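Prolyl endopeptidase (Myxococcus xanthus, PDB 2BKL) probably hydrolyses oligopeptides on the carboxyl side of proline, and to a lesser extent alanine, as a serine peptidase of family S9A. Local coordinates at residues 20-25 with 559-564; 500-505 with 535-540; 541-546 with 625-630. All blocks are in the same frame, centred on the assembly; numbering follows the deposited sequence.

Contact 1 (20-25 with 559-564); sequences VADPYR and LLDMVR
The guanidinium groups of Arg25 and Arg564 lie flat on each other, centres 3.6 Å apart and planes 14° from parallel. This is an offset stack, and it is the tightly packed part of the contact. Arg25 NE sits over one face of Arg564, 3.5 Å from Arg564 NE. Bends at chi2 and chi3 bring the Arg25 head back to Asp22 of its own type I turn. There Arg25 NE and NH2 both grip Asp22 OD2 side-on, NE at 2.9 Å. Asp22 OD2 also lies 3.4 Å from Arg564 CD. Its pairing with Arg564 NE is long and purely electrostatic: the oxygen lies well out of the guanidinium plane. The stronger partner of Arg564 is Glu28.

The other side is looser. Asp22 OD2 and Asp561 OD2 do not bond directly; a water donates to both, weakly to Asp22. Lys626 forms salt bridges with both carboxylates, and Tyr596 bonds to Asp22 OD1.

The contact pins the N-terminal part of the chain, which in this family belongs to the catalytic domain, to a loop after strand 552-556. Its chemistry implies a charge network: Asp22, Asp13 and Glu28 probably offset the stacked arginines, and Lys626 the aspartates.

Contact 2 (500-505 with 535-540); sequences DKKQNV and GGLLVG
Lys502 meets Leu537 through its aliphatic chain, with Lys502 CE 4.0 Å from Leu537 CD2. The contact belongs to the alpha/beta-hydrolase fold. Segment 535-540 lies on helix 534-545, which starts within the probable nucleophile elbow around Ser533; Gly535 is the last glycine of its GxSxG pattern. Segment 500-505 leads into helix 503-518.

Two touches make up the first shell. Besides the lysine-leucine pair, the methyls of Val505 and Leu538 meet. Both are van der Waals contacts and both are buried. The closest backbones are those of Val505 and Leu538, with CA atoms 7.8 Å apart, so only side chains bridge the segments.

Lys502 sets CG opposite its backbone N (chi1 -174°) and turns once, at chi2. Beyond that bend the chain is extended. Its last methylene, CE, meets the leucine methyl CD2, while NZ is carried past. The amino group is not left bare in this buried setting. It donates to Gly454 O and to Asn534 OD1, and Asn534 is a ligand-pocket residue next to Ser533.

The next shell holds these side chains in place. Tyr593 and Tyr578 touch both Lys502 and Leu537, and Tyr578 belongs to the ligand pocket. The side chain of Leu537 is about 8 Å from the bound ligand. Leu483 packs on Val505 and Leu538, and Phe506 and Phe509 of helix 503-518 also meet Leu538. Between these neighbours, Val505 CG1 stands 4.3 Å from Leu538 CD1.

Contact 3 (541-546 with 625-630); sequences AAMTQR and RKFVAA
Phe627 turns the far rim of its ring to Met543 and Thr544, and both meet it at the edge, near the ring plane. Met543 SD is 3.9 Å from Phe627 CE2. Met543 SD is also 5.1 Å from the Phe627 ring centroid and 88° off the ring normal, so this is an edge-on Met-aromatic contact. At the neighbouring part of the rim, Thr544 CG2 comes to 3.9 Å from Phe627 CE1. Phe627 CZ is shared, about 4.0 Å from both Met543 SD and Thr544 CG2.

With Phe627 CG opposite its backbone N (chi1 -171°), the ring reaches across toward helix 534-545. The helices themselves stay well apart: the nearest CA atoms, of Thr544 and Phe627, are 10.7 Å from each other. Met543 runs past the ring in the opposite direction and bends at chi3. Thr544 divides its two branches. CG2 faces the ring, while OG1 bonds to Gly540 O, one turn back in helix 534-545. The hydroxyl is thereby satisfied inside its own helix, and the methyl serves the contact.

Leu608 of strand 607-613 touches both Met543 and Phe627. Met610 of the same strand and Leu560 also pack on Phe627. The contact therefore joins two helices of the alpha/beta-hydrolase domain beside its central sheet. All three touching residues are buried. The chemistry is that of hydrophobic core packing: dispersion and a sulfur at the positive rim of the ring probably contribute, with no charged group taking part.

From the N terminus, the chain leaves segment 20-25, runs through the propeller and returns to 559-564, which closes contact 1. This long loop ties the N-terminal part of the catalytic domain to the later part of the same domain. Contact 2 opens and closes entirely within it, linking the start of helix 503-518 to helix 534-545. Contact 3 begins farther along helix 534-545, after contact 2 has closed. It ends on helix 622-632, beyond 559-564, so contacts 1 and 3 cross. The three sites also meet in space. Met562 and Leu560 pack on helix 534-545, Gln503 probably bonds to Gln545 between contacts 2 and 3, and Tyr24 O packs against Lys626 CD of helix 622-632.

Contact 1 (20-25 with 559-564)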
ATOM      1  N   VAL A  20     -11.096  24.144  19.428  1.00 10.77           N
ATOM      2  CA  VAL A  20     -11.178  23.437  18.144  1.00 10.02           C
ATOM      3  C   VAL A  20     -12.645  23.254  17.790  1.00  9.46           C
ATOM      4  O   VAL A  20     -13.362  22.583  18.497  1.00  8.69           O
ATOM      5  CB  VAL A  20     -10.485  22.070  18.216  1.00 10.22           C
ATOM      6  CG1 VAL A  20     -10.553  21.323  16.880  1.00  9.21           C
ATOM      7  CG2 VAL A  20      -9.044  22.231  18.652  1.00 11.07           C
ATOM      8  N   ALA A  21     -13.066  23.819  16.667  1.00  7.79           N
ATOM      9  CA  ALA A  21     -14.434  23.690  16.182  1.00  8.05           C
ATOM     10  C   ALA A  21     -14.600  22.450  15.305  1.00  7.78           C
ATOM     11  O   ALA A  21     -13.732  22.122  14.489  1.00  8.79           O
ATOM     12  CB  ALA A  21     -14.841  24.942  15.427  1.00 10.14           C
ATOM     13  N   ASP A  22     -15.751  21.798  15.443  1.00  6.38           N
ATOM     14  CA  ASP A  22     -16.070  20.559  14.741  1.00  5.33           C
ATOM     15  C   ASP A  22     -17.533  20.634  14.272  1.00  5.27           C
ATOM     16  O   ASP A  22     -18.402  19.963  14.818  1.00  5.52           O
ATOM     17  CB  ASP A  22     -15.809  19.362  15.650  1.00  5.56           C
ATOM     18  CG  ASP A  22     -15.635  18.048  14.917  1.00  5.94           C
ATOM     19  OD1 ASP A  22     -16.110  17.876  13.757  1.00  6.60           O
ATOM     20  OD2 ASP A  22     -15.042  17.111  15.489  1.00  6.80           O
ATOM     21  N   PRO A  23     -17.820  21.467  13.286  1.00  6.11           N
ATOM     22  CA  PRO A  23     -19.218  21.711  12.906  1.00  5.91           C
ATOM     23  C   PRO A  23     -19.968  20.498  12.420  1.00  6.04           C
ATOM     24  O   PRO A  23     -21.195  20.438  12.565  1.00  7.29           O
ATOM     25  CB  PRO A  23     -19.106  22.778  11.802  1.00  7.14           C
ATOM     26  CG  PRO A  23     -17.706  22.748  11.367  1.00  8.78           C
ATOM     27  CD  PRO A  23     -16.879  22.297  12.523  1.00  7.01           C
ATOM     28  N   TYR A  24     -19.257  19.519  11.874  1.00  5.79           N
ATOM     29  CA  TYR A  24     -19.886  18.347  11.287  1.00  4.95           C
ATOM     30  C   TYR A  24     -19.613  17.071  12.094  1.00  6.27           C
ATOM     31  O   TYR A  24     -19.721  15.982  11.577  1.00  5.71           O
ATOM     32  CB  TYR A  24     -19.447  18.213   9.816  1.00  5.53           C
ATOM     33  CG  TYR A  24     -19.803  19.445   9.049  1.00  6.38           C
ATOM     34  CD1 TYR A  24     -21.124  19.792   8.827  1.00  5.88           C
ATOM     35  CD2 TYR A  24     -18.821  20.333   8.626  1.00  5.17           C
ATOM     36  CE1 TYR A  24     -21.461  20.950   8.152  1.00  5.46           C
ATOM     37  CE2 TYR A  24     -19.151  21.506   7.971  1.00  6.94           C
ATOM     38  CZ  TYR A  24     -20.483  21.805   7.725  1.00  5.38           C
ATOM     39  OH  TYR A  24     -20.804  22.983   7.087  1.00  7.14           O
ATOM     40  N   ARG A  25     -19.328  17.233  13.382  1.00  5.57           N
ATOM     41  CA  ARG A  25     -19.199  16.114  14.321  1.00  6.27           C
ATOM     42  C   ARG A  25     -20.307  15.061  14.176  1.00  6.66           C
ATOM     43  O   ARG A  25     -20.049  13.857  14.284  1.00  6.79           O
ATOM     44  CB  ARG A  25     -19.150  16.657  15.744  1.00  6.71           C
ATOM     45  CG  ARG A  25     -19.174  15.606  16.853  1.00  7.79           C
ATOM     46  CD  ARG A  25     -17.946  14.746  16.925  1.00  8.10           C
ATOM     47  NE  ARG A  25     -16.780  15.540  17.198  1.00  7.38           N
ATOM     48  CZ  ARG A  25     -16.450  16.061  18.372  1.00  8.21           C
ATOM     49  NH1 ARG A  25     -17.138  15.746  19.468  1.00 10.24           N
ATOM     50  NH2 ARG A  25     -15.391  16.849  18.486  1.00  9.06           N
ATOM     51  N   LEU A 559      -7.551  10.348   5.195  1.00  5.34           N
ATOM     52  CA  LEU A 559      -7.472  10.941   6.529  1.00  6.76           C
ATOM     53  C   LEU A 559      -7.513  12.446   6.386  1.00  5.91           C
ATOM     54  O   LEU A 559      -6.711  13.008   5.634  1.00  5.33           O
ATOM     55  CB  LEU A 559      -6.155  10.531   7.200  1.00  7.00           C
ATOM     56  CG  LEU A 559      -6.032   9.062   7.572  1.00  7.02           C
ATOM     57  CD1 LEU A 559      -4.605   8.667   7.887  1.00 10.57           C
ATOM     58  CD2 LEU A 559      -6.968   8.729   8.742  1.00  8.01           C
ATOM     59  N   LEU A 560      -8.429  13.127   7.105  1.00  4.84           N
ATOM     60  CA  LEU A 560      -8.590  14.579   6.973  1.00  4.14           C
ATOM     61  C   LEU A 560      -8.817  15.328   8.283  1.00  6.11           C
ATOM     62  O   LEU A 560      -8.478  16.500   8.348  1.00  6.90           O
ATOM     63  CB  LEU A 560      -9.671  14.944   5.933  1.00  4.77           C
ATOM     64  CG  LEU A 560      -9.427  14.436   4.525  1.00  5.59           C
ATOM     65  CD1 LEU A 560     -10.667  14.426   3.672  1.00  6.00           C
ATOM     66  CD2 LEU A 560      -8.340  15.195   3.842  1.00  7.20           C
ATOM     67  N   ASP A 561      -9.436  14.703   9.299  1.00  5.32           N
ATOM     68  CA  ASP A 561      -9.489  15.295  10.645  1.00  4.46           C
ATOM     69  C   ASP A 561      -8.353  14.687  11.451  1.00  4.37           C
ATOM     70  O   ASP A 561      -8.450  13.553  11.956  1.00  6.41           O
ATOM     71  CB  ASP A 561     -10.841  15.053  11.327  1.00  4.99           C
ATOM     72  CG  ASP A 561     -10.919  15.634  12.703  1.00  5.08           C
ATOM     73  OD1 ASP A 561      -9.859  15.959  13.293  1.00  6.40           O
ATOM     74  OD2 ASP A 561     -12.048  15.781  13.275  1.00  7.40           O
ATOM     75  N   MET A 562      -7.236  15.401  11.507  1.00  5.18           N
ATOM     76  CA  MET A 562      -6.025  14.853  12.119  1.00  6.13           C
ATOM     77  C   MET A 562      -5.984  15.090  13.621  1.00  6.74           C
ATOM     78  O   MET A 562      -5.106  14.602  14.295  1.00  6.87           O
ATOM     79  CB  MET A 562      -4.775  15.403  11.434  1.00  6.05           C
ATOM     80  CG  MET A 562      -4.723  15.015   9.978  1.00  7.52           C
ATOM     81  SD  MET A 562      -4.676  13.228   9.689  1.00  7.94           S
ATOM     82  CE  MET A 562      -3.174  12.781  10.427  1.00 10.26           C
ATOM     83  N   VAL A 563      -6.949  15.842  14.146  1.00  5.79           N
ATOM     84  CA  VAL A 563      -7.105  16.008  15.582  1.00  6.84           C
ATOM     85  C   VAL A 563      -7.810  14.795  16.183  1.00  6.24           C
ATOM     86  O   VAL A 563      -7.616  14.480  17.356  1.00  7.54           O
ATOM     87  CB  VAL A 563      -7.854  17.329  15.881  1.00  6.93           C
ATOM     88  CG1 VAL A 563      -8.147  17.479  17.365  1.00  7.48           C
ATOM     89  CG2 VAL A 563      -7.046  18.516  15.357  1.00  7.22           C
ATOM     90  N   ARG A 564      -8.638  14.114  15.391  1.00  5.96           N
ATOM     91  CA  ARG A 564      -9.434  12.995  15.891  1.00  5.92           C
ATOM     92  C   ARG A 564      -9.152  11.638  15.212  1.00  6.83           C
ATOM     93  O   ARG A 564      -9.751  10.635  15.551  1.00  7.06           O
ATOM     94  CB  ARG A 564     -10.922  13.295  15.783  1.00  6.44           C
ATOM     95  CG  ARG A 564     -11.362  14.438  16.654  1.00  7.63           C
ATOM     96  CD  ARG A 564     -12.809  14.829  16.543  1.00  7.10           C
ATOM     97  NE  ARG A 564     -13.764  13.775  16.842  1.00  5.99           N
ATOM     98  CZ  ARG A 564     -14.102  13.368  18.077  1.00  6.47           C
ATOM     99  NH1 ARG A 564     -13.480  13.848  19.155  1.00  8.14           N
ATOM    100  NH2 ARG A 564     -15.055  12.446  18.208  1.00  8.24           N
TER
HETATM  101  O   HOH W   1     -12.292  17.825  15.175  1.00 11.61           O

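Contact 2 (500-505 with 535-540)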
ATOM      1  N   ASP A 500       6.774  15.948  13.376  1.00  7.62           N
ATOM      2  CA  ASP A 500       6.800  17.403  13.336  1.00  8.37           C
ATOM      3  C   ASP A 500       7.213  17.959  11.975  1.00  6.34           C
ATOM      4  O   ASP A 500       7.028  19.146  11.718  1.00  8.97           O
ATOM      5  CB  ASP A 500       7.793  17.933  14.379  1.00 11.15           C
ATOM      6  CG  ASP A 500       9.176  17.299  14.247  1.00 16.30           C
ATOM      7  OD1 ASP A 500       9.314  16.075  14.517  1.00 22.61           O
ATOM      8  OD2 ASP A 500      10.193  17.916  13.856  1.00 24.79           O
ATOM      9  N   LYS A 501       7.751  17.092  11.098  1.00  6.87           N
ATOM     10  CA  LYS A 501       8.215  17.496   9.775  1.00  6.71           C
ATOM     11  C   LYS A 501       7.244  17.126   8.673  1.00  5.62           C
ATOM     12  O   LYS A 501       7.587  17.244   7.490  1.00  6.07           O
ATOM     13  CB  LYS A 501       9.556  16.873   9.455  1.00 10.43           C
ATOM     14  CG  LYS A 501      10.597  17.117  10.544  1.00 15.02           C
ATOM     15  CD  LYS A 501      11.243  18.429  10.505  1.00 20.11           C
ATOM     16  CE  LYS A 501      12.712  18.289  10.976  1.00 20.28           C
ATOM     17  NZ  LYS A 501      12.838  17.635  12.314  1.00 24.91           N
ATOM     18  N   LYS A 502       6.023  16.741   9.031  1.00  4.97           N
ATOM     19  CA  LYS A 502       5.036  16.387   8.003  1.00  4.45           C
ATOM     20  C   LYS A 502       4.789  17.488   6.980  1.00  5.52           C
ATOM     21  O   LYS A 502       4.559  17.199   5.794  1.00  6.39           O
ATOM     22  CB  LYS A 502       3.724  15.944   8.655  1.00  5.07           C
ATOM     23  CG  LYS A 502       2.665  15.412   7.693  1.00  5.57           C
ATOM     24  CD  LYS A 502       3.117  14.113   6.998  1.00  6.20           C
ATOM     25  CE  LYS A 502       2.006  13.511   6.166  1.00  6.88           C
ATOM     26  NZ  LYS A 502       2.422  12.217   5.523  1.00  5.60           N
ATOM     27  N   GLN A 503       4.854  18.748   7.417  1.00  5.40           N
ATOM     28  CA  GLN A 503       4.624  19.855   6.518  1.00  6.43           C
ATOM     29  C   GLN A 503       5.602  19.840   5.350  1.00  4.68           C
ATOM     30  O   GLN A 503       5.294  20.351   4.271  1.00  5.79           O
ATOM     31  CB  GLN A 503       4.684  21.200   7.245  1.00  7.56           C
ATOM     32  CG  GLN A 503       4.426  22.430   6.393  1.00  6.09           C
ATOM     33  CD  GLN A 503       3.081  22.426   5.740  1.00  6.61           C
ATOM     34  OE1 GLN A 503       2.092  22.092   6.398  1.00  6.60           O
ATOM     35  NE2 GLN A 503       2.999  22.888   4.482  1.00  6.30           N
ATOM     36  N   ASN A 504       6.808  19.294   5.534  1.00  4.63           N
ATOM     37  CA  ASN A 504       7.742  19.191   4.406  1.00  4.96           C
ATOM     38  C   ASN A 504       7.164  18.407   3.224  1.00  4.75           C
ATOM     39  O   ASN A 504       7.461  18.694   2.073  1.00  5.23           O
ATOM     40  CB  ASN A 504       9.020  18.503   4.822  1.00  4.79           C
ATOM     41  CG  ASN A 504       9.911  19.334   5.747  1.00  6.12           C
ATOM     42  OD1 ASN A 504       9.841  20.560   5.800  1.00  8.02           O
ATOM     43  ND2 ASN A 504      10.790  18.649   6.467  1.00  7.24           N
ATOM     44  N   VAL A 505       6.332  17.402   3.493  1.00  4.10           N
ATOM     45  CA  VAL A 505       5.737  16.598   2.449  1.00  4.68           C
ATOM     46  C   VAL A 505       4.836  17.488   1.609  1.00  4.32           C
ATOM     47  O   VAL A 505       4.858  17.445   0.373  1.00  4.62           O
ATOM     48  CB  VAL A 505       4.879  15.478   3.046  1.00  5.03           C
ATOM     49  CG1 VAL A 505       4.245  14.649   1.983  1.00  5.92           C
ATOM     50  CG2 VAL A 505       5.724  14.614   3.953  1.00  4.98           C
ATOM     51  N   GLY A 535      -2.231   9.712   1.158  1.00  6.60           N
ATOM     52  CA  GLY A 535      -2.254  10.576  -0.025  1.00  6.28           C
ATOM     53  C   GLY A 535      -3.520  11.429  -0.086  1.00  5.35           C
ATOM     54  O   GLY A 535      -3.572  12.461  -0.742  1.00  6.56           O
ATOM     55  N   GLY A 536      -4.588  10.941   0.543  1.00  6.18           N
ATOM     56  CA  GLY A 536      -5.803  11.716   0.664  1.00  6.89           C
ATOM     57  C   GLY A 536      -5.572  12.898   1.582  1.00  4.04           C
ATOM     58  O   GLY A 536      -6.001  13.989   1.313  1.00  5.71           O
ATOM     59  N   LEU A 537      -4.868  12.657   2.704  1.00  4.61           N
ATOM     60  CA  LEU A 537      -4.407  13.716   3.585  1.00  4.06           C
ATOM     61  C   LEU A 537      -3.579  14.726   2.776  1.00  3.95           C
ATOM     62  O   LEU A 537      -3.781  15.933   2.882  1.00  4.85           O
ATOM     63  CB  LEU A 537      -3.578  13.109   4.722  1.00  4.79           C
ATOM     64  CG  LEU A 537      -2.776  14.082   5.564  1.00  5.23           C
ATOM     65  CD1 LEU A 537      -3.684  15.093   6.244  1.00  7.55           C
ATOM     66  CD2 LEU A 537      -1.976  13.333   6.573  1.00  5.84           C
ATOM     67  N   LEU A 538      -2.643  14.199   1.975  1.00  4.40           N
ATOM     68  CA  LEU A 538      -1.799  15.046   1.130  1.00  4.42           C
ATOM     69  C   LEU A 538      -2.590  16.027   0.303  1.00  5.49           C
ATOM     70  O   LEU A 538      -2.336  17.234   0.331  1.00  5.16           O
ATOM     71  CB  LEU A 538      -0.948  14.192   0.207  1.00  5.50           C
ATOM     72  CG  LEU A 538      -0.197  14.949  -0.889  1.00  4.76           C
ATOM     73  CD1 LEU A 538       0.857  15.858  -0.281  1.00  6.60           C
ATOM     74  CD2 LEU A 538       0.428  13.930  -1.817  1.00  4.95           C
ATOM     75  N   VAL A 539      -3.567  15.537  -0.447  1.00  4.13           N
ATOM     76  CA  VAL A 539      -4.307  16.434  -1.350  1.00  5.42           C
ATOM     77  C   VAL A 539      -5.277  17.344  -0.600  1.00  5.56           C
ATOM     78  O   VAL A 539      -5.544  18.461  -1.046  1.00  6.62           O
ATOM     79  CB  VAL A 539      -4.959  15.715  -2.570  1.00  5.71           C
ATOM     80  CG1 VAL A 539      -3.898  15.034  -3.373  1.00  5.04           C
ATOM     81  CG2 VAL A 539      -6.049  14.748  -2.161  1.00  5.46           C
ATOM     82  N   GLY A 540      -5.814  16.885   0.528  1.00  5.87           N
ATOM     83  CA  GLY A 540      -6.591  17.756   1.384  1.00  5.79           C
ATOM     84  C   GLY A 540      -5.805  18.905   1.965  1.00  5.07           C
ATOM     85  O   GLY A 540      -6.296  20.056   2.015  1.00  5.05           O
TER

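Contact 3 (541-546 with 625-630)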
ATOM      1  N   ALA A 541      -4.563  18.631   2.386  1.00  5.14           N
ATOM      2  CA  ALA A 541      -3.655  19.656   2.880  1.00  5.85           C
ATOM      3  C   ALA A 541      -3.286  20.620   1.743  1.00  6.44           C
ATOM      4  O   ALA A 541      -3.298  21.823   1.901  1.00  6.39           O
ATOM      5  CB  ALA A 541      -2.422  19.004   3.490  1.00  7.68           C
ATOM      6  N   ALA A 542      -3.009  20.061   0.579  1.00  6.20           N
ATOM      7  CA  ALA A 542      -2.590  20.884  -0.549  1.00  6.94           C
ATOM      8  C   ALA A 542      -3.724  21.856  -0.908  1.00  5.37           C
ATOM      9  O   ALA A 542      -3.474  23.048  -1.103  1.00  6.24           O
ATOM     10  CB  ALA A 542      -2.218  20.025  -1.724  1.00  6.48           C
ATOM     11  N   MET A 543      -4.971  21.366  -0.971  1.00  6.02           N
ATOM     12  CA  MET A 543      -6.072  22.206  -1.451  1.00  7.46           C
ATOM     13  C   MET A 543      -6.489  23.229  -0.418  1.00  7.54           C
ATOM     14  O   MET A 543      -7.000  24.278  -0.783  1.00  8.53           O
ATOM     15  CB  MET A 543      -7.246  21.374  -1.931  1.00 11.58           C
ATOM     16  CG  MET A 543      -8.127  20.836  -0.900  1.00 12.97           C
ATOM     17  SD  MET A 543      -9.671  20.113  -1.602  1.00 11.01           S
ATOM     18  CE  MET A 543     -10.631  21.248  -1.954  1.00 14.14           C
ATOM     19  N   THR A 544      -6.283  22.942   0.872  1.00  6.29           N
ATOM     20  CA  THR A 544      -6.625  23.913   1.911  1.00  6.50           C
ATOM     21  C   THR A 544      -5.536  24.958   2.111  1.00  6.98           C
ATOM     22  O   THR A 544      -5.829  26.098   2.493  1.00  8.17           O
ATOM     23  CB  THR A 544      -6.982  23.233   3.259  1.00  5.89           C
ATOM     24  OG1 THR A 544      -5.984  22.295   3.651  1.00  6.27           O
ATOM     25  CG2 THR A 544      -8.326  22.454   3.180  1.00  6.55           C
ATOM     26  N   GLN A 545      -4.281  24.588   1.879  1.00  5.62           N
ATOM     27  CA  GLN A 545      -3.148  25.530   2.016  1.00  5.94           C
ATOM     28  C   GLN A 545      -2.951  26.467   0.841  1.00  6.83           C
ATOM     29  O   GLN A 545      -2.704  27.665   1.029  1.00  9.18           O
ATOM     30  CB  GLN A 545      -1.846  24.753   2.267  1.00  6.60           C
ATOM     31  CG  GLN A 545      -1.862  24.043   3.606  1.00  7.08           C
ATOM     32  CD  GLN A 545      -0.574  23.341   3.955  1.00  9.03           C
ATOM     33  OE1 GLN A 545       0.326  23.184   3.123  1.00  8.94           O
ATOM     34  NE2 GLN A 545      -0.480  22.892   5.206  1.00 10.03           N
ATOM     35  N   ARG A 546      -3.024  25.923  -0.367  1.00  6.34           N
ATOM     36  CA  ARG A 546      -2.702  26.661  -1.578  1.00  7.30           C
ATOM     37  C   ARG A 546      -3.690  26.320  -2.671  1.00  7.74           C
ATOM     38  O   ARG A 546      -3.319  25.799  -3.727  1.00  8.01           O
ATOM     39  CB  ARG A 546      -1.286  26.350  -2.040  1.00  9.48           C
ATOM     40  CG  ARG A 546      -0.220  26.708  -1.033  1.00 12.79           C
ATOM     41  CD  ARG A 546       0.164  28.117  -1.031  1.00 18.78           C
ATOM     42  NE  ARG A 546       0.698  28.618  -2.305  1.00 18.26           N
ATOM     43  CZ  ARG A 546       1.910  28.390  -2.830  1.00 19.63           C
ATOM     44  NH1 ARG A 546       2.824  27.618  -2.269  1.00 23.91           N
ATOM     45  NH2 ARG A 546       2.215  28.988  -3.979  1.00 21.32           N
ATOM     46  N   ARG A 625     -16.677  12.340   4.791  1.00  6.14           N
ATOM     47  CA  ARG A 625     -17.982  12.970   4.990  1.00  4.76           C
ATOM     48  C   ARG A 625     -17.850  14.365   5.576  1.00  5.29           C
ATOM     49  O   ARG A 625     -18.454  15.324   5.081  1.00  6.19           O
ATOM     50  CB  ARG A 625     -18.867  12.138   5.919  1.00  5.62           C
ATOM     51  CG  ARG A 625     -19.199  10.735   5.457  1.00  6.14           C
ATOM     52  CD  ARG A 625     -20.401  10.080   6.186  1.00  5.95           C
ATOM     53  NE  ARG A 625     -20.098   9.677   7.556  1.00  6.32           N
ATOM     54  CZ  ARG A 625     -19.627   8.499   7.951  1.00  6.17           C
ATOM     55  NH1 ARG A 625     -19.337   7.556   7.082  1.00  8.16           N
ATOM     56  NH2 ARG A 625     -19.436   8.255   9.251  1.00  6.96           N
ATOM     57  N   LYS A 626     -17.100  14.494   6.650  1.00  5.36           N
ATOM     58  CA  LYS A 626     -16.944  15.800   7.292  1.00  5.26           C
ATOM     59  C   LYS A 626     -16.270  16.817   6.351  1.00  5.28           C
ATOM     60  O   LYS A 626     -16.660  17.998   6.319  1.00  5.34           O
ATOM     61  CB  LYS A 626     -16.183  15.693   8.595  1.00  5.76           C
ATOM     62  CG  LYS A 626     -16.896  14.882   9.686  1.00  6.23           C
ATOM     63  CD  LYS A 626     -16.515  15.301  11.092  1.00  6.43           C
ATOM     64  CE  LYS A 626     -15.050  15.179  11.382  1.00  6.61           C
ATOM     65  NZ  LYS A 626     -14.744  15.447  12.836  1.00  6.97           N
ATOM     66  N   PHE A 627     -15.245  16.379   5.616  1.00  4.68           N
ATOM     67  CA  PHE A 627     -14.528  17.293   4.748  1.00  5.20           C
ATOM     68  C   PHE A 627     -15.405  17.740   3.599  1.00  5.28           C
ATOM     69  O   PHE A 627     -15.412  18.923   3.284  1.00  6.21           O
ATOM     70  CB  PHE A 627     -13.228  16.655   4.256  1.00  5.28           C
ATOM     71  CG  PHE A 627     -12.308  17.599   3.534  1.00  4.87           C
ATOM     72  CD1 PHE A 627     -11.555  18.516   4.243  1.00  5.08           C
ATOM     73  CD2 PHE A 627     -12.197  17.576   2.136  1.00  5.29           C
ATOM     74  CE1 PHE A 627     -10.653  19.340   3.602  1.00  5.85           C
ATOM     75  CE2 PHE A 627     -11.322  18.429   1.482  1.00  6.85           C
ATOM     76  CZ  PHE A 627     -10.573  19.317   2.205  1.00  5.50           C
ATOM     77  N   VAL A 628     -16.136  16.823   2.962  1.00  5.04           N
ATOM     78  CA  VAL A 628     -17.009  17.219   1.836  1.00  5.76           C
ATOM     79  C   VAL A 628     -18.073  18.199   2.305  1.00  4.38           C
ATOM     80  O   VAL A 628     -18.381  19.178   1.615  1.00  5.67           O
ATOM     81  CB  VAL A 628     -17.607  16.034   1.058  1.00  7.85           C
ATOM     82  CG1 VAL A 628     -18.846  15.494   1.670  1.00 12.37           C
ATOM     83  CG2 VAL A 628     -17.907  16.469  -0.394  1.00 11.57           C
ATOM     84  N   ALA A 629     -18.624  17.977   3.497  1.00  5.29           N
ATOM     85  CA  ALA A 629     -19.582  18.910   4.056  1.00  5.25           C
ATOM     86  C   ALA A 629     -18.992  20.296   4.247  1.00  5.67           C
ATOM     87  O   ALA A 629     -19.599  21.295   3.876  1.00  6.14           O
ATOM     88  CB  ALA A 629     -20.100  18.400   5.373  1.00  5.50           C
ATOM     89  N   ALA A 630     -17.763  20.355   4.741  1.00  5.24           N
ATOM     90  CA  ALA A 630     -17.081  21.632   4.963  1.00  5.71           C
ATOM     91  C   ALA A 630     -16.827  22.374   3.635  1.00  5.05           C
ATOM     92  O   ALA A 630     -17.006  23.576   3.538  1.00  6.26           O
ATOM     93  CB  ALA A 630     -15.789  21.398   5.720  1.00  5.89           C
TER